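Local coordinates for coelenterazine-binding protein with bound coelenterazine (PDB 2HPS) that binds the luciferin coelenterazine and probably makes it available to luciferase when calcium binds, at residues 14-19 with 83-88; 47-52 with 108-113; 144-149 with 177-182. All coordinates share one frame; numbering follows the deposited sequence. Where two conformers were deposited one is given.

Contact 1 (14-19 with 83-88); sequences RKMKTR and VNATDS. With CTZ (c2-hydroxy-coelenterazine), chain B.
The guanidinium of R19 meets its neighbours chiefly at its edges: the selenium of M16, a selenomethionine in this structure, and the phenolic oxygen O17 of coelenterazine both lie near its plane, while the methyl of A85 approaches obliquely, with CB 4.1 Å from R19 NH1. R19 gets there fully stretched, CG anti to the backbone N (chi1 175°) and the chain straight on to NE. R19 NE then gives a short bond to CTZ O17, 2.7 Å at 163°, and R19 NH2 adds a weak one to the same oxygen. NH2 also bonds to the hydroxyl of Y36, which with R22 contributes further hydrogen bonds to the ligand. The aliphatic part is used too, CG of R19 lying 3.8 Å from CTZ C15.

Behind this polar end, helices 6-21 and 78-91 pack through M16 and A85. Their local axes come within 8.8 Å and cross at 129°; segment 14-19 lies within the first EF-hand, and helix 78-91 follows strand 75-77. Alanine suits this crossing because its methyl lets the flexible M16 chain fold over it, with M16 CG and SE each 3.8 Å from A85 CB. The same CG presses on T86 OG1 at 3.1 Å, a close packing contact; the hydroxyl's polar partner is H12. F167 and L89 also touch both M16 and R19.

With a leucine replacing R19 the NE and NH2 donors to O17 are gone, and the phenol ring would probably be freer to shift while the Y36 hydroxyl loses one partner.

With a cationic group donating to O17 in a buried setting, any negative charge developing on the phenol oxygen would probably be stabilised, while packing against L89 and F167, with the bonds to O17 and Y36, probably helps to hold the arginine's direction.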
loop_
_atom_site.group_PDB
_atom_site.type_symbol
_atom_site.label_atom_id
_atom_site.label_comp_id
_atom_site.label_asym_id
_atom_site.label_seq_id
_atom_site.Cartn_x
_atom_site.Cartn_y
_atom_site.Cartn_z
ATOM N N ARG A 14 -2.581 -11.820 -7.482
ATOM C CA ARG A 14 -3.233 -10.776 -8.281
ATOM C C ARG A 14 -3.280 -9.455 -7.523
ATOM O O ARG A 14 -2.951 -8.403 -8.083
ATOM C CB ARG A 14 -4.636 -11.212 -8.692
ATOM C CG ARG A 14 -5.337 -10.247 -9.656
ATOM C CD ARG A 14 -6.691 -10.850 -10.108
ATOM N NE ARG A 14 -7.416 -9.943 -10.993
ATOM C CZ ARG A 14 -7.249 -9.865 -12.310
ATOM N NH1 ARG A 14 -6.348 -10.637 -12.930
ATOM N NH2 ARG A 14 -7.979 -8.981 -13.012
ATOM N N LYS A 15 -3.609 -9.527 -6.230
ATOM C CA LYS A 15 -3.569 -8.357 -5.383
ATOM C C LYS A 15 -2.148 -7.795 -5.316
ATOM O O LYS A 15 -1.939 -6.594 -5.501
ATOM C CB LYS A 15 -4.081 -8.691 -3.988
ATOM C CG LYS A 15 -5.604 -8.911 -3.918
ATOM C CD LYS A 15 -6.106 -8.954 -2.484
ATOM C CE LYS A 15 -5.531 -10.132 -1.680
ATOM N NZ LYS A 15 -6.075 -10.169 -0.243
HETATM N N MSE A 16 -1.180 -8.670 -5.073
HETATM C CA MSE A 16 0.203 -8.214 -4.891
HETATM C C MSE A 16 0.779 -7.627 -6.185
HETATM O O MSE A 16 1.522 -6.656 -6.156
HETATM C CB MSE A 16 1.095 -9.324 -4.344
HETATM C CG MSE A 16 0.713 -9.826 -2.964
HETATM SE SE MSE A 16 0.618 -8.371 -1.601
HETATM C CE MSE A 16 -1.400 -8.257 -1.427
ATOM N N LYS A 17 0.431 -8.209 -7.328
ATOM C CA LYS A 17 0.882 -7.646 -8.600
ATOM C C LYS A 17 0.310 -6.232 -8.847
ATOM O O LYS A 17 0.970 -5.358 -9.422
ATOM C CB LYS A 17 0.537 -8.593 -9.769
ATOM C CG LYS A 17 1.236 -8.186 -11.077
ATOM C CD LYS A 17 0.918 -9.096 -12.282
ATOM C CE LYS A 17 1.480 -8.459 -13.563
ATOM N NZ LYS A 17 1.137 -9.293 -14.761
ATOM N N THR A 18 -0.918 -6.007 -8.397
ATOM C CA THR A 18 -1.560 -4.701 -8.535
ATOM C C THR A 18 -0.775 -3.677 -7.696
ATOM O O THR A 18 -0.452 -2.578 -8.163
ATOM C CB THR A 18 -3.026 -4.818 -8.106
ATOM O OG1 THR A 18 -3.660 -5.809 -8.943
ATOM C CG2 THR A 18 -3.754 -3.489 -8.277
ATOM N N ARG A 19 -0.412 -4.094 -6.494
ATOM C CA ARG A 19 0.387 -3.268 -5.581
ATOM C C ARG A 19 1.763 -2.988 -6.198
ATOM O O ARG A 19 2.239 -1.862 -6.196
ATOM C CB ARG A 19 0.559 -4.014 -4.257
ATOM C CG ARG A 19 1.468 -3.323 -3.264
ATOM C CD ARG A 19 1.618 -4.208 -2.024
ATOM N NE ARG A 19 2.785 -3.809 -1.226
ATOM C CZ ARG A 19 3.406 -4.595 -0.343
ATOM N NH1 ARG A 19 2.979 -5.837 -0.101
ATOM N NH2 ARG A 19 4.448 -4.126 0.323
ATOM N N VAL A 83 5.320 -12.296 -6.161
ATOM C CA VAL A 83 5.535 -13.592 -5.542
ATOM C C VAL A 83 6.240 -13.445 -4.178
ATOM O O VAL A 83 5.862 -14.091 -3.203
ATOM C CB VAL A 83 6.316 -14.542 -6.494
ATOM C CG1 VAL A 83 6.834 -15.714 -5.730
ATOM C CG2 VAL A 83 5.399 -15.009 -7.671
ATOM N N ASN A 84 7.255 -12.590 -4.126
ATOM C CA ASN A 84 7.981 -12.340 -2.873
ATOM C C ASN A 84 7.056 -11.781 -1.787
ATOM O O ASN A 84 7.130 -12.207 -0.633
ATOM C CB ASN A 84 9.157 -11.407 -3.111
ATOM C CG ASN A 84 10.262 -12.054 -3.947
ATOM O OD1 ASN A 84 10.365 -13.283 -4.024
ATOM N ND2 ASN A 84 11.093 -11.226 -4.554
ATOM N N ALA A 85 6.166 -10.869 -2.183
ATOM C CA ALA A 85 5.146 -10.315 -1.279
ATOM C C ALA A 85 4.203 -11.396 -0.742
ATOM O O ALA A 85 3.972 -11.505 0.464
ATOM C CB ALA A 85 4.339 -9.194 -2.014
ATOM N N THR A 86 3.633 -12.204 -1.640
ATOM C CA THR A 86 2.695 -13.249 -1.252
ATOM C C THR A 86 3.378 -14.273 -0.351
ATOM O O THR A 86 2.843 -14.638 0.708
ATOM C CB THR A 86 2.093 -13.903 -2.523
ATOM O OG1 THR A 86 1.285 -12.912 -3.186
ATOM C CG2 THR A 86 1.247 -15.146 -2.180
ATOM N N ASP A 87 4.576 -14.700 -0.756
ATOM C CA ASP A 87 5.334 -15.700 0.017
ATOM C C ASP A 87 5.626 -15.180 1.428
ATOM O O ASP A 87 5.413 -15.903 2.400
ATOM C CB ASP A 87 6.649 -16.081 -0.691
ATOM C CG ASP A 87 6.442 -17.019 -1.871
ATOM O OD1 ASP A 87 5.335 -17.565 -2.029
ATOM O OD2 ASP A 87 7.406 -17.194 -2.655
ATOM N N SER A 88 6.084 -13.932 1.518
ATOM C CA SER A 88 6.398 -13.296 2.819
ATOM C C SER A 88 5.172 -13.084 3.707
ATOM O O SER A 88 5.162 -13.500 4.878
ATOM C CB SER A 88 7.208 -12.010 2.651
ATOM O OG SER A 88 6.546 -11.054 1.854
HETATM N N1 CTZ B . -0.311 3.136 -2.341
HETATM C C2 CTZ B . 0.707 3.534 -3.151
HETATM C C3 CTZ B . 0.043 3.718 -4.443
HETATM N N4 CTZ B . -1.258 3.454 -4.357
HETATM C C5 CTZ B . -2.240 3.485 -5.281
HETATM C C6 CTZ B . -3.533 3.122 -4.896
HETATM N N7 CTZ B . -3.807 2.757 -3.625
HETATM C C8 CTZ B . -2.847 2.727 -2.674
HETATM C C9 CTZ B . -1.468 3.088 -3.078
HETATM C C10 CTZ B . 2.156 3.709 -2.762
HETATM C C11 CTZ B . 2.659 2.349 -2.349
HETATM C C12 CTZ B . 2.996 2.116 -1.017
HETATM C C13 CTZ B . 3.450 0.870 -0.601
HETATM C C14 CTZ B . 3.568 -0.149 -1.551
HETATM C C15 CTZ B . 3.223 0.073 -2.893
HETATM C C16 CTZ B . 2.765 1.329 -3.296
HETATM O O17 CTZ B . 4.008 -1.367 -1.147
HETATM O O18 CTZ B . 0.613 4.081 -5.545
HETATM C C19 CTZ B . -4.626 3.180 -5.893
HETATM C C20 CTZ B . -4.413 2.859 -7.235
HETATM C C21 CTZ B . -5.462 2.938 -8.148
HETATM C C22 CTZ B . -6.732 3.356 -7.726
HETATM C C23 CTZ B . -6.954 3.693 -6.398
HETATM C C24 CTZ B . -5.900 3.609 -5.479
HETATM O O25 CTZ B . -7.734 3.430 -8.643
HETATM C C26 CTZ B . -3.107 2.299 -1.241
HETATM C C27 CTZ B . -3.596 3.489 -0.456
HETATM C C28 CTZ B . -2.839 4.040 0.576
HETATM C C29 CTZ B . -3.336 5.139 1.278
HETATM C C30 CTZ B . -4.580 5.687 0.929
HETATM C C31 CTZ B . -5.343 5.126 -0.095
HETATM C C32 CTZ B . -4.849 4.017 -0.786
#

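Contact 2 (47-52 with 108-113)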
loop_
_atom_site.group_PDB
_atom_site.type_symbol
_atom_site.label_atom_id
_atom_site.label_comp_id
_atom_site.label_asym_id
_atom_site.label_seq_id
_atom_site.Cartn_x
_atom_site.Cartn_y
_atom_site.Cartn_z
ATOM N N ALA A 47 3.197 15.175 3.187
ATOM C CA ALA A 47 2.930 15.275 4.636
ATOM C C ALA A 47 3.768 16.373 5.313
ATOM O O ALA A 47 3.552 16.699 6.490
ATOM C CB ALA A 47 3.152 13.936 5.316
ATOM N N LYS A 48 4.718 16.931 4.565
ATOM C CA LYS A 48 5.678 17.911 5.089
ATOM C C LYS A 48 6.390 17.368 6.341
ATOM O O LYS A 48 6.506 18.063 7.361
ATOM C CB LYS A 48 4.989 19.261 5.364
ATOM C CG LYS A 48 4.348 19.906 4.117
ATOM C CD LYS A 48 4.094 21.404 4.305
ATOM N N LEU A 49 6.852 16.123 6.260
ATOM C CA LEU A 49 7.492 15.447 7.394
ATOM C C LEU A 49 8.821 16.112 7.758
ATOM O O LEU A 49 9.542 16.603 6.879
ATOM C CB LEU A 49 7.732 13.953 7.103
ATOM C CG LEU A 49 6.520 13.032 6.885
ATOM C CD1 LEU A 49 6.975 11.604 6.673
ATOM C CD2 LEU A 49 5.567 13.106 8.069
ATOM N N SER A 50 9.124 16.121 9.057
ATOM C CA SER A 50 10.431 16.532 9.564
ATOM C C SER A 50 11.489 15.591 9.008
ATOM O O SER A 50 11.153 14.485 8.567
ATOM C CB SER A 50 10.445 16.452 11.092
ATOM O OG SER A 50 10.305 15.101 11.539
ATOM N N ALA A 51 12.760 16.003 9.050
ATOM C CA ALA A 51 13.849 15.152 8.561
ATOM C C ALA A 51 13.829 13.790 9.249
ATOM O O ALA A 51 14.011 12.757 8.601
ATOM C CB ALA A 51 15.210 15.833 8.742
ATOM N N GLU A 52 13.578 13.797 10.557
ATOM C CA GLU A 52 13.527 12.572 11.344
ATOM C C GLU A 52 12.381 11.637 10.928
ATOM O O GLU A 52 12.603 10.440 10.755
ATOM C CB GLU A 52 13.427 12.914 12.836
ATOM C CG GLU A 52 13.383 11.725 13.752
ATOM C CD GLU A 52 13.120 12.117 15.198
ATOM O OE1 GLU A 52 13.431 13.275 15.581
ATOM O OE2 GLU A 52 12.607 11.261 15.947
ATOM N N TYR A 108 -1.130 6.210 7.032
ATOM C CA TYR A 108 -2.361 6.784 7.578
ATOM C C TYR A 108 -2.066 8.069 8.357
ATOM O O TYR A 108 -2.768 9.082 8.185
ATOM C CB TYR A 108 -3.150 5.772 8.436
ATOM C CG TYR A 108 -4.487 6.344 8.870
ATOM C CD1 TYR A 108 -5.621 6.173 8.082
ATOM C CD2 TYR A 108 -4.593 7.120 10.029
ATOM C CE1 TYR A 108 -6.854 6.725 8.453
ATOM C CE2 TYR A 108 -5.815 7.686 10.416
ATOM C CZ TYR A 108 -6.940 7.478 9.627
ATOM O OH TYR A 108 -8.154 8.030 9.976
ATOM N N ASP A 109 -1.049 8.034 9.223
ATOM C CA ASP A 109 -0.645 9.234 9.973
ATOM C C ASP A 109 -0.358 10.411 9.037
ATOM O O ASP A 109 -0.682 11.555 9.354
ATOM C CB ASP A 109 0.591 8.960 10.811
ATOM C CG ASP A 109 0.278 8.186 12.084
ATOM O OD1 ASP A 109 -0.920 7.958 12.361
ATOM O OD2 ASP A 109 1.231 7.836 12.805
ATOM N N CYS A 110 0.277 10.122 7.893
ATOM C CA CYS A 110 0.594 11.172 6.912
ATOM C C CYS A 110 -0.668 11.784 6.293
ATOM O O CYS A 110 -0.712 12.992 6.018
ATOM C CB CYS A 110 1.540 10.625 5.841
ATOM S SG CYS A 110 3.184 10.239 6.473
ATOM N N ILE A 111 -1.711 10.974 6.105
ATOM C CA ILE A 111 -2.984 11.509 5.594
ATOM C C ILE A 111 -3.692 12.360 6.658
ATOM O O ILE A 111 -4.310 13.397 6.351
ATOM C CB ILE A 111 -3.953 10.374 5.167
ATOM C CG1 ILE A 111 -3.263 9.382 4.216
ATOM C CG2 ILE A 111 -5.204 10.953 4.500
ATOM C CD1 ILE A 111 -4.107 8.126 3.920
ATOM N N ASP A 112 -3.609 11.876 7.897
ATOM C CA ASP A 112 -4.362 12.375 9.057
ATOM C C ASP A 112 -3.731 13.664 9.574
ATOM O O ASP A 112 -2.953 13.636 10.519
ATOM C CB ASP A 112 -4.349 11.284 10.136
ATOM C CG ASP A 112 -5.162 11.637 11.382
ATOM O OD1 ASP A 112 -5.863 12.676 11.405
ATOM O OD2 ASP A 112 -5.074 10.833 12.326
ATOM N N THR A 113 -4.081 14.783 8.941
ATOM C CA THR A 113 -3.409 16.063 9.207
ATOM C C THR A 113 -3.661 16.608 10.604
ATOM O O THR A 113 -2.782 17.253 11.185
ATOM C CB THR A 113 -3.727 17.142 8.142
ATOM O OG1 THR A 113 -5.111 17.501 8.188
ATOM C CG2 THR A 113 -3.398 16.634 6.753
#
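A47 and L49 close on C110 by apolar contact alone; no hydrogen bond joins the two segments. The methyl of A47 sits against the base of the cysteine, its CB 3.7 Å from C110 CB, and is 3.9 Å from C110 SG. L49 reaches the thiol with its branched end, CD1 lying 4.0 Å from C110 SG and CD2 almost as near. The sulfur can serve both because C110 SG stands beside the backbone N, anti to the carbonyl carbon (chi1 -68°). A small, polarisable thiol fits where the backbones are close, the CA atoms of A47 and C110 being 5.2 Å apart, and F127 of helix 121-131 also packs on it.

The chain changes direction on both sides of this patch. K48, at positive phi, ends helix 33-47 in a Schellman motif, bringing L49 round beside A47. Helix 102-111 is the entering helix of an EF-hand, whose loop opens at D112, a likely calcium ligand though no metal is bound here.

Polar bonds lie beside the contact. S50 caps the next helix through OG to the backbone N of K53, and the D112 carboxylate receives the backbone N-H groups of D116 and G117.

Contact 3 (144-149 with 177-182). With CTZ (c2-hydroxy-coelenterazine), chain B.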
loop_
_atom_site.group_PDB
_atom_site.type_symbol
_atom_site.label_atom_id
_atom_site.label_comp_id
_atom_site.label_asym_id
_atom_site.label_seq_id
_atom_site.Cartn_x
_atom_site.Cartn_y
_atom_site.Cartn_z
ATOM N N PHE A 144 -11.691 6.393 -2.043
ATOM C CA PHE A 144 -12.176 6.933 -0.768
ATOM C C PHE A 144 -13.574 6.410 -0.462
ATOM O O PHE A 144 -13.842 5.930 0.648
ATOM C CB PHE A 144 -12.244 8.463 -0.801
ATOM C CG PHE A 144 -12.830 9.061 0.461
ATOM C CD1 PHE A 144 -12.026 9.301 1.579
ATOM C CD2 PHE A 144 -14.206 9.323 0.553
ATOM C CE1 PHE A 144 -12.567 9.820 2.769
ATOM C CE2 PHE A 144 -14.762 9.844 1.740
ATOM C CZ PHE A 144 -13.941 10.098 2.842
ATOM N N ASN A 145 -14.474 6.546 -1.443
ATOM C CA ASN A 145 -15.873 6.165 -1.230
ATOM C C ASN A 145 -16.036 4.706 -0.792
ATOM O O ASN A 145 -16.824 4.395 0.097
ATOM C CB ASN A 145 -16.682 6.448 -2.497
ATOM C CG ASN A 145 -18.179 6.251 -2.287
ATOM O OD1 ASN A 145 -18.769 6.870 -1.388
ATOM N ND2 ASN A 145 -18.794 5.390 -3.110
ATOM N N THR A 146 -15.272 3.807 -1.406
ATOM C CA THR A 146 -15.306 2.406 -1.038
ATOM C C THR A 146 -14.698 2.152 0.359
ATOM O O THR A 146 -15.263 1.407 1.169
ATOM C CB THR A 146 -14.632 1.517 -2.125
ATOM O OG1 THR A 146 -15.292 1.699 -3.403
ATOM C CG2 THR A 146 -14.683 0.039 -1.704
ATOM N N LEU A 147 -13.559 2.780 0.652
ATOM C CA LEU A 147 -12.895 2.559 1.936
ATOM C C LEU A 147 -13.662 3.161 3.105
ATOM O O LEU A 147 -13.503 2.738 4.252
ATOM C CB LEU A 147 -11.472 3.109 1.903
ATOM C CG LEU A 147 -10.392 2.068 1.593
ATOM C CD1 LEU A 147 -10.596 1.424 0.251
ATOM C CD2 LEU A 147 -9.039 2.756 1.598
ATOM N N ASP A 148 -14.487 4.153 2.787
ATOM C CA ASP A 148 -15.462 4.740 3.712
ATOM C C ASP A 148 -16.653 3.774 3.782
ATOM O O ASP A 148 -17.768 4.084 3.319
ATOM C CB ASP A 148 -15.881 6.126 3.183
ATOM C CG ASP A 148 -16.921 6.832 4.067
ATOM O OD1 ASP A 148 -17.022 6.539 5.281
ATOM O OD2 ASP A 148 -17.634 7.699 3.519
ATOM N N PHE A 149 -16.410 2.590 4.343
ATOM C CA PHE A 149 -17.386 1.513 4.263
ATOM C C PHE A 149 -18.569 1.726 5.204
ATOM O O PHE A 149 -19.645 1.119 5.022
ATOM C CB PHE A 149 -16.735 0.123 4.388
ATOM C CG PHE A 149 -16.002 -0.122 5.694
ATOM C CD1 PHE A 149 -16.712 -0.436 6.863
ATOM C CD2 PHE A 149 -14.615 -0.128 5.731
ATOM C CE1 PHE A 149 -16.038 -0.699 8.058
ATOM C CE2 PHE A 149 -13.935 -0.401 6.921
ATOM C CZ PHE A 149 -14.646 -0.692 8.079
ATOM N N ALA A 177 -10.634 -5.124 -0.579
ATOM C CA ALA A 177 -9.348 -5.545 -1.170
ATOM C C ALA A 177 -9.321 -5.273 -2.667
ATOM O O ALA A 177 -8.275 -4.947 -3.241
ATOM C CB ALA A 177 -9.080 -6.997 -0.864
ATOM N N ASN A 178 -10.472 -5.406 -3.321
ATOM C CA ASN A 178 -10.580 -5.092 -4.746
ATOM C C ASN A 178 -10.445 -3.605 -5.082
ATOM O O ASN A 178 -10.284 -3.254 -6.255
ATOM C CB ASN A 178 -11.912 -5.611 -5.310
ATOM C CG ASN A 178 -11.920 -7.133 -5.550
ATOM O OD1 ASN A 178 -10.885 -7.829 -5.452
ATOM N ND2 ASN A 178 -13.116 -7.658 -5.895
ATOM N N ALA A 179 -10.512 -2.742 -4.061
ATOM C CA ALA A 179 -10.519 -1.292 -4.289
ATOM C C ALA A 179 -9.267 -0.562 -3.793
ATOM O O ALA A 179 -8.923 0.502 -4.327
ATOM C CB ALA A 179 -11.746 -0.666 -3.659
ATOM N N PHE A 180 -8.614 -1.125 -2.776
ATOM C CA PHE A 180 -7.520 -0.443 -2.050
ATOM C C PHE A 180 -6.409 0.079 -2.964
ATOM O O PHE A 180 -5.936 1.220 -2.780
ATOM C CB PHE A 180 -6.946 -1.377 -0.977
ATOM C CG PHE A 180 -5.995 -0.714 0.020
ATOM C CD1 PHE A 180 -6.196 0.591 0.460
ATOM C CD2 PHE A 180 -4.932 -1.449 0.573
ATOM C CE1 PHE A 180 -5.316 1.172 1.388
ATOM C CE2 PHE A 180 -4.064 -0.877 1.503
ATOM C CZ PHE A 180 -4.255 0.437 1.914
ATOM N N TYR A 181 -5.992 -0.773 -3.910
ATOM C CA TYR A 181 -4.993 -0.430 -4.915
ATOM C C TYR A 181 -5.597 -0.302 -6.319
ATOM O O TYR A 181 -4.907 -0.503 -7.343
ATOM C CB TYR A 181 -3.863 -1.468 -4.880
ATOM C CG TYR A 181 -2.821 -1.150 -3.838
ATOM C CD1 TYR A 181 -1.687 -0.403 -4.166
ATOM C CD2 TYR A 181 -2.977 -1.577 -2.511
ATOM C CE1 TYR A 181 -0.731 -0.105 -3.212
ATOM C CE2 TYR A 181 -2.010 -1.278 -1.540
ATOM C CZ TYR A 181 -0.893 -0.541 -1.913
ATOM O OH TYR A 181 0.065 -0.235 -0.969
ATOM N N GLY A 182 -6.880 0.055 -6.364
ATOM C CA GLY A 182 -7.625 0.170 -7.636
ATOM C C GLY A 182 -7.936 -1.167 -8.293
ATOM O O GLY A 182 -7.764 -2.230 -7.687
HETATM N N1 CTZ B . -0.311 3.136 -2.341
HETATM C C2 CTZ B . 0.707 3.534 -3.151
HETATM C C3 CTZ B . 0.043 3.718 -4.443
HETATM N N4 CTZ B . -1.258 3.454 -4.357
HETATM C C5 CTZ B . -2.240 3.485 -5.281
HETATM C C6 CTZ B . -3.533 3.122 -4.896
HETATM N N7 CTZ B . -3.807 2.757 -3.625
HETATM C C8 CTZ B . -2.847 2.727 -2.674
HETATM C C9 CTZ B . -1.468 3.088 -3.078
HETATM C C10 CTZ B . 2.156 3.709 -2.762
HETATM C C11 CTZ B . 2.659 2.349 -2.349
HETATM C C12 CTZ B . 2.996 2.116 -1.017
HETATM C C13 CTZ B . 3.450 0.870 -0.601
HETATM C C14 CTZ B . 3.568 -0.149 -1.551
HETATM C C15 CTZ B . 3.223 0.073 -2.893
HETATM C C16 CTZ B . 2.765 1.329 -3.296
HETATM O O17 CTZ B . 4.008 -1.367 -1.147
HETATM O O18 CTZ B . 0.613 4.081 -5.545
HETATM C C19 CTZ B . -4.626 3.180 -5.893
HETATM C C20 CTZ B . -4.413 2.859 -7.235
HETATM C C21 CTZ B . -5.462 2.938 -8.148
HETATM C C22 CTZ B . -6.732 3.356 -7.726
HETATM C C23 CTZ B . -6.954 3.693 -6.398
HETATM C C24 CTZ B . -5.900 3.609 -5.479
HETATM O O25 CTZ B . -7.734 3.430 -8.643
HETATM C C26 CTZ B . -3.107 2.299 -1.241
HETATM C C27 CTZ B . -3.596 3.489 -0.456
HETATM C C28 CTZ B . -2.839 4.040 0.576
HETATM C C29 CTZ B . -3.336 5.139 1.278
HETATM C C30 CTZ B . -4.580 5.687 0.929
HETATM C C31 CTZ B . -5.343 5.126 -0.095
HETATM C C32 CTZ B . -4.849 4.017 -0.786
#
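F180 crosses L147 obliquely, and its side chain can be followed from the helix into the coelenterazine pocket. CB leaves the backbone with CG anti to the N (chi1 -169°), which carries the ring between leucine and ligand. CD1 is the first atom to find both: it is 3.8 Å from L147 CD2 and 3.9 Å from CTZ C32. Further out, CE1 presses on CTZ C27 at 3.4 Å, and CZ, at the tip, lies 3.8 Å from CTZ C26, which sits over one ring face toward the rim. A flat aromatic suits this place because it can lie between L147 and the ligand, offering one face to the benzyl arm.

A second contact lies nearer the surface, where T146 CG2 meets A179 CB at 3.6 Å; these small side chains let helix 137-147, leading into the fourth EF-hand, approach helix 175-180.

Past F180 the chain runs along the ligand. CTZ C8 lies over one face of the Y181 ring, 3.5 Å above the ring plane and toward its rim, and F167 stacks on this tyrosine. G182 brings CA within 3.3 Å of CTZ C22; glycine suits the spot, since its positive phi favours it and there is probably no room for a CB beside the ligand.

Apolar and aromatic contact thus shields this part of coelenterazine, while its heterocycle still finds a polar neighbour in the backbone, F180 O standing 2.8 Å from CTZ N7.

Contact 1 is buried, whereas contacts 2 and 3 are only partly so. No helix is shared among the three: contact 1 joins two helices of the N-terminal half, contact 2 links the N-terminal half to the third EF-hand, and contact 3 binds the fourth to the C-terminal helix. Contacts 1 and 3 nevertheless touch, T18 CG2 lying 3.3 Å from Y181 O, and both reach coelenterazine, the first with arginine hydrogen bonds and the third mainly with aromatic faces. Contact 2, on the far side of the chain's centre from contact 1, is purely apolar across its interface. Contacts 2 and 3 each run into an EF-hand loop, at D112 and D148, which are probable calcium ligands.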